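Local coordinates for fumarylacetoacetate hydrolase (PDB 5TI1), which probably hydrolyses fumarylacetoacetate to fumarate and acetoacetate, the last step of phenylalanine and tyrosine breakdown, with a bound magnesium ion, at residues T292-P304 with L314-L326. Numbering follows the deposited sequence.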
# COMPACT_ATOMS: atom_id res chain seq x y z
N THR B 292 3.00 -15.09 -17.84
CA THR B 292 2.12 -15.90 -17.01
C THR B 292 2.87 -17.03 -16.32
O THR B 292 3.85 -17.58 -16.83
CB THR B 292 0.96 -16.51 -17.82
OG1 THR B 292 1.49 -17.34 -18.87
CG2 THR B 292 0.07 -15.44 -18.40
N LEU B 293 2.38 -17.39 -15.13
CA LEU B 293 2.98 -18.49 -14.40
C LEU B 293 2.91 -19.79 -15.20
O LEU B 293 3.85 -20.60 -15.17
CB LEU B 293 2.30 -18.64 -13.04
CG LEU B 293 3.04 -19.62 -12.13
CD1 LEU B 293 4.38 -19.04 -11.70
CD2 LEU B 293 2.19 -20.01 -10.94
N ASP B 294 1.83 -19.98 -15.97
CA ASP B 294 1.74 -21.14 -16.85
C ASP B 294 2.85 -21.15 -17.89
O ASP B 294 3.45 -22.20 -18.16
CB ASP B 294 0.36 -21.18 -17.52
CG ASP B 294 -0.70 -21.79 -16.62
OD1 ASP B 294 -0.33 -22.68 -15.82
OD2 ASP B 294 -1.88 -21.40 -16.69
N ALA B 295 3.15 -19.99 -18.49
CA ALA B 295 4.22 -19.95 -19.48
C ALA B 295 5.57 -20.31 -18.86
O ALA B 295 6.45 -20.81 -19.55
CB ALA B 295 4.29 -18.56 -20.14
N LEU B 296 5.73 -20.07 -17.56
CA LEU B 296 6.99 -20.36 -16.88
C LEU B 296 7.10 -21.81 -16.41
O LEU B 296 8.18 -22.22 -15.97
CB LEU B 296 7.16 -19.45 -15.67
CG LEU B 296 7.31 -17.97 -16.05
CD1 LEU B 296 6.98 -17.13 -14.86
CD2 LEU B 296 8.72 -17.70 -16.52
N GLU B 297 6.01 -22.57 -16.47
CA GLU B 297 6.04 -23.95 -15.99
C GLU B 297 7.19 -24.77 -16.56
O GLU B 297 7.85 -25.47 -15.78
CB GLU B 297 4.68 -24.62 -16.27
CG GLU B 297 4.58 -26.05 -15.73
CD GLU B 297 4.80 -26.11 -14.23
OE1 GLU B 297 4.41 -25.16 -13.52
OE2 GLU B 297 5.37 -27.11 -13.76
N PRO B 298 7.51 -24.71 -17.87
CA PRO B 298 8.66 -25.49 -18.38
C PRO B 298 9.99 -25.13 -17.75
O PRO B 298 10.97 -25.83 -18.00
CB PRO B 298 8.66 -25.18 -19.88
CG PRO B 298 7.28 -24.75 -20.19
CD PRO B 298 6.81 -24.01 -18.97
N PHE B 299 10.07 -24.07 -16.94
CA PHE B 299 11.34 -23.64 -16.38
C PHE B 299 11.36 -23.77 -14.86
O PHE B 299 12.30 -23.29 -14.22
CB PHE B 299 11.64 -22.20 -16.85
CG PHE B 299 11.50 -22.05 -18.33
CD1 PHE B 299 12.54 -22.43 -19.17
CD2 PHE B 299 10.32 -21.60 -18.89
CE1 PHE B 299 12.42 -22.32 -20.55
CE2 PHE B 299 10.19 -21.50 -20.27
CZ PHE B 299 11.24 -21.87 -21.10
N ARG B 300 10.38 -24.47 -14.28
CA ARG B 300 10.39 -24.78 -12.86
C ARG B 300 11.56 -25.70 -12.52
O ARG B 300 11.85 -26.66 -13.24
CB ARG B 300 9.06 -25.42 -12.47
CG ARG B 300 8.98 -25.93 -11.04
CD ARG B 300 7.71 -26.76 -10.83
NE ARG B 300 6.50 -26.01 -11.18
CZ ARG B 300 5.86 -25.18 -10.36
NH1 ARG B 300 6.31 -24.98 -9.13
NH2 ARG B 300 4.77 -24.56 -10.76
N VAL B 301 12.25 -25.40 -11.42
CA VAL B 301 13.45 -26.12 -11.00
C VAL B 301 13.47 -26.20 -9.48
O VAL B 301 12.69 -25.54 -8.78
CB VAL B 301 14.75 -25.47 -11.51
CG1 VAL B 301 14.88 -25.60 -13.02
CG2 VAL B 301 14.83 -24.01 -11.07
N ALA B 302 14.40 -27.01 -8.97
CA ALA B 302 14.53 -27.22 -7.54
C ALA B 302 15.11 -25.98 -6.86
O ALA B 302 16.17 -25.48 -7.24
CB ALA B 302 15.40 -28.43 -7.27
N GLN B 303 14.41 -25.51 -5.83
CA GLN B 303 14.84 -24.38 -5.03
C GLN B 303 16.02 -24.77 -4.13
O GLN B 303 16.26 -25.96 -3.91
CB GLN B 303 13.67 -23.85 -4.19
CG GLN B 303 13.11 -24.86 -3.15
CD GLN B 303 12.11 -25.85 -3.73
OE1 GLN B 303 11.89 -25.90 -4.94
NE2 GLN B 303 11.49 -26.64 -2.86
N PRO B 304 16.76 -23.80 -3.60
CA PRO B 304 17.87 -24.12 -2.70
C PRO B 304 17.41 -24.88 -1.46
O PRO B 304 16.27 -24.75 -1.00
CB PRO B 304 18.43 -22.75 -2.31
CG PRO B 304 18.09 -21.87 -3.48
CD PRO B 304 16.75 -22.37 -3.98
N LEU B 314 5.42 -23.19 6.48
CA LEU B 314 6.24 -22.72 5.36
C LEU B 314 6.79 -23.84 4.48
O LEU B 314 7.51 -23.56 3.52
CB LEU B 314 7.41 -21.88 5.89
CG LEU B 314 7.04 -20.50 6.42
CD1 LEU B 314 8.15 -19.94 7.29
CD2 LEU B 314 6.74 -19.56 5.27
N ARG B 315 6.46 -25.10 4.77
CA ARG B 315 7.04 -26.23 4.06
C ARG B 315 6.25 -26.55 2.80
O ARG B 315 5.02 -26.41 2.77
CB ARG B 315 7.10 -27.46 4.97
CG ARG B 315 7.93 -27.26 6.22
CD ARG B 315 7.95 -28.51 7.07
NE ARG B 315 8.45 -28.21 8.41
CZ ARG B 315 8.39 -29.05 9.44
NH1 ARG B 315 7.83 -30.25 9.30
NH2 ARG B 315 8.87 -28.68 10.62
N HIS B 316 6.95 -26.97 1.75
CA HIS B 316 6.28 -27.49 0.56
C HIS B 316 7.16 -28.53 -0.12
O HIS B 316 8.38 -28.33 -0.25
CB HIS B 316 5.88 -26.38 -0.44
CG HIS B 316 7.00 -25.47 -0.85
ND1 HIS B 316 8.33 -25.80 -0.75
CD2 HIS B 316 6.96 -24.22 -1.38
CE1 HIS B 316 9.07 -24.80 -1.19
NE2 HIS B 316 8.27 -23.82 -1.58
N ASP B 317 6.54 -29.63 -0.53
CA ASP B 317 7.18 -30.65 -1.34
C ASP B 317 7.31 -30.20 -2.79
O ASP B 317 6.62 -29.28 -3.25
CB ASP B 317 6.39 -31.96 -1.28
CG ASP B 317 6.24 -32.49 0.12
OD1 ASP B 317 7.24 -32.50 0.86
OD2 ASP B 317 5.11 -32.90 0.49
N GLY B 318 8.18 -30.89 -3.52
CA GLY B 318 8.35 -30.63 -4.92
C GLY B 318 9.21 -29.41 -5.19
O GLY B 318 9.86 -28.84 -4.31
N GLU B 319 9.21 -29.01 -6.46
CA GLU B 319 10.06 -27.94 -6.95
C GLU B 319 9.27 -26.64 -7.08
O GLU B 319 8.17 -26.63 -7.66
CB GLU B 319 10.69 -28.31 -8.30
CG GLU B 319 11.60 -29.52 -8.24
CD GLU B 319 12.08 -29.95 -9.61
OE1 GLU B 319 11.62 -29.36 -10.61
OE2 GLU B 319 12.92 -30.87 -9.68
N HIS B 320 9.82 -25.56 -6.56
CA HIS B 320 9.09 -24.30 -6.58
C HIS B 320 9.96 -23.11 -6.98
O HIS B 320 9.53 -21.96 -6.77
CB HIS B 320 8.44 -24.07 -5.22
CG HIS B 320 7.35 -25.05 -4.93
ND1 HIS B 320 6.05 -24.86 -5.34
CD2 HIS B 320 7.38 -26.24 -4.30
CE1 HIS B 320 5.31 -25.88 -4.94
NE2 HIS B 320 6.09 -26.74 -4.32
N ALA B 321 11.15 -23.34 -7.53
CA ALA B 321 12.00 -22.30 -8.07
C ALA B 321 11.83 -22.24 -9.58
O ALA B 321 11.28 -23.15 -10.21
CB ALA B 321 13.47 -22.54 -7.71
N PHE B 322 12.31 -21.14 -10.17
CA PHE B 322 12.17 -20.93 -11.59
C PHE B 322 13.49 -20.43 -12.16
O PHE B 322 14.16 -19.57 -11.57
CB PHE B 322 11.03 -19.96 -11.90
CG PHE B 322 9.67 -20.55 -11.63
CD1 PHE B 322 9.12 -20.50 -10.36
CD2 PHE B 322 8.97 -21.19 -12.64
CE1 PHE B 322 7.87 -21.07 -10.11
CE2 PHE B 322 7.72 -21.77 -12.39
CZ PHE B 322 7.18 -21.71 -11.12
N ASP B 323 13.87 -21.00 -13.30
CA ASP B 323 15.15 -20.76 -13.96
C ASP B 323 14.98 -19.55 -14.87
O ASP B 323 14.64 -19.67 -16.05
CB ASP B 323 15.58 -22.01 -14.71
CG ASP B 323 16.93 -21.89 -15.36
OD1 ASP B 323 17.58 -20.82 -15.27
OD2 ASP B 323 17.36 -22.89 -15.98
N ILE B 324 15.21 -18.36 -14.32
CA ILE B 324 15.04 -17.09 -15.02
C ILE B 324 16.39 -16.40 -15.04
O ILE B 324 16.88 -15.96 -13.99
CB ILE B 324 13.98 -16.18 -14.38
CG1 ILE B 324 12.69 -16.93 -14.06
CG2 ILE B 324 13.68 -15.02 -15.30
CD1 ILE B 324 11.60 -16.01 -13.47
N THR B 325 17.00 -16.32 -16.22
CA THR B 325 18.24 -15.58 -16.37
C THR B 325 17.94 -14.08 -16.28
O THR B 325 17.01 -13.59 -16.93
CB THR B 325 18.90 -15.92 -17.72
OG1 THR B 325 19.35 -17.28 -17.70
CG2 THR B 325 20.10 -15.01 -17.98
N LEU B 326 18.70 -13.37 -15.46
CA LEU B 326 18.53 -11.94 -15.26
C LEU B 326 19.84 -11.20 -15.53
O LEU B 326 20.92 -11.70 -15.20
CB LEU B 326 18.04 -11.64 -13.84
CG LEU B 326 16.75 -12.32 -13.40
CD1 LEU B 326 16.60 -12.23 -11.89
CD2 LEU B 326 15.53 -11.72 -14.07
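The ring of Phe322 fills a hollow walled by Leu293, Leu296 and Arg300. Leu293 CD1 meets Phe322 CZ at 3.9 Å, the two side chains crossing at about a right angle, while Leu296 O lies at the ring edge, in plane, and Leu296 CB packs against Phe322 CD2. Arg300 closes the hollow: CZ of Phe322 sits under one face of the guanidinium, toward its rim, with the two planes 61° apart. That group is held by its edges. Glu297 takes Arg300 NE and NH2 side-on, and Arg300 NH1 reaches Glu319 O at 2.9 Å, in the carbonyl plane; a bend at chi3 (-56°) turns the chain to get there. Glu249 provides a second carboxylate for Arg300 NH2 and also bonds His320 ND1. Between the backbones runs a very short antiparallel ladder: Val301 and Ala321 form a hydrogen-bonded pair through both bonds, Val301 N to Ala321 O at 2.7 Å and Ala321 N to Val301 O at 3.0 Å, with Arg300 and Phe322 the non-hydrogen-bonded pair beside it. Asp323 N adds a bond to Phe299 O. On the face turned from Phe322, the small CB of Ala321 fits between Val301 CG2 and Gln303 CB. Gln303, bent at chi2 (-83°), spans the loop ahead of strand 321-331, its OE1 accepting from His320 N at 2.7 Å and its NE2 giving to Gly318 O at 3.1 Å. Strand 300-301 flanks the start of strand 321-331, with Met353 of helix 353-362 against Phe322, and strands 416-424 and 429-440 packing on Leu296 and Phe299.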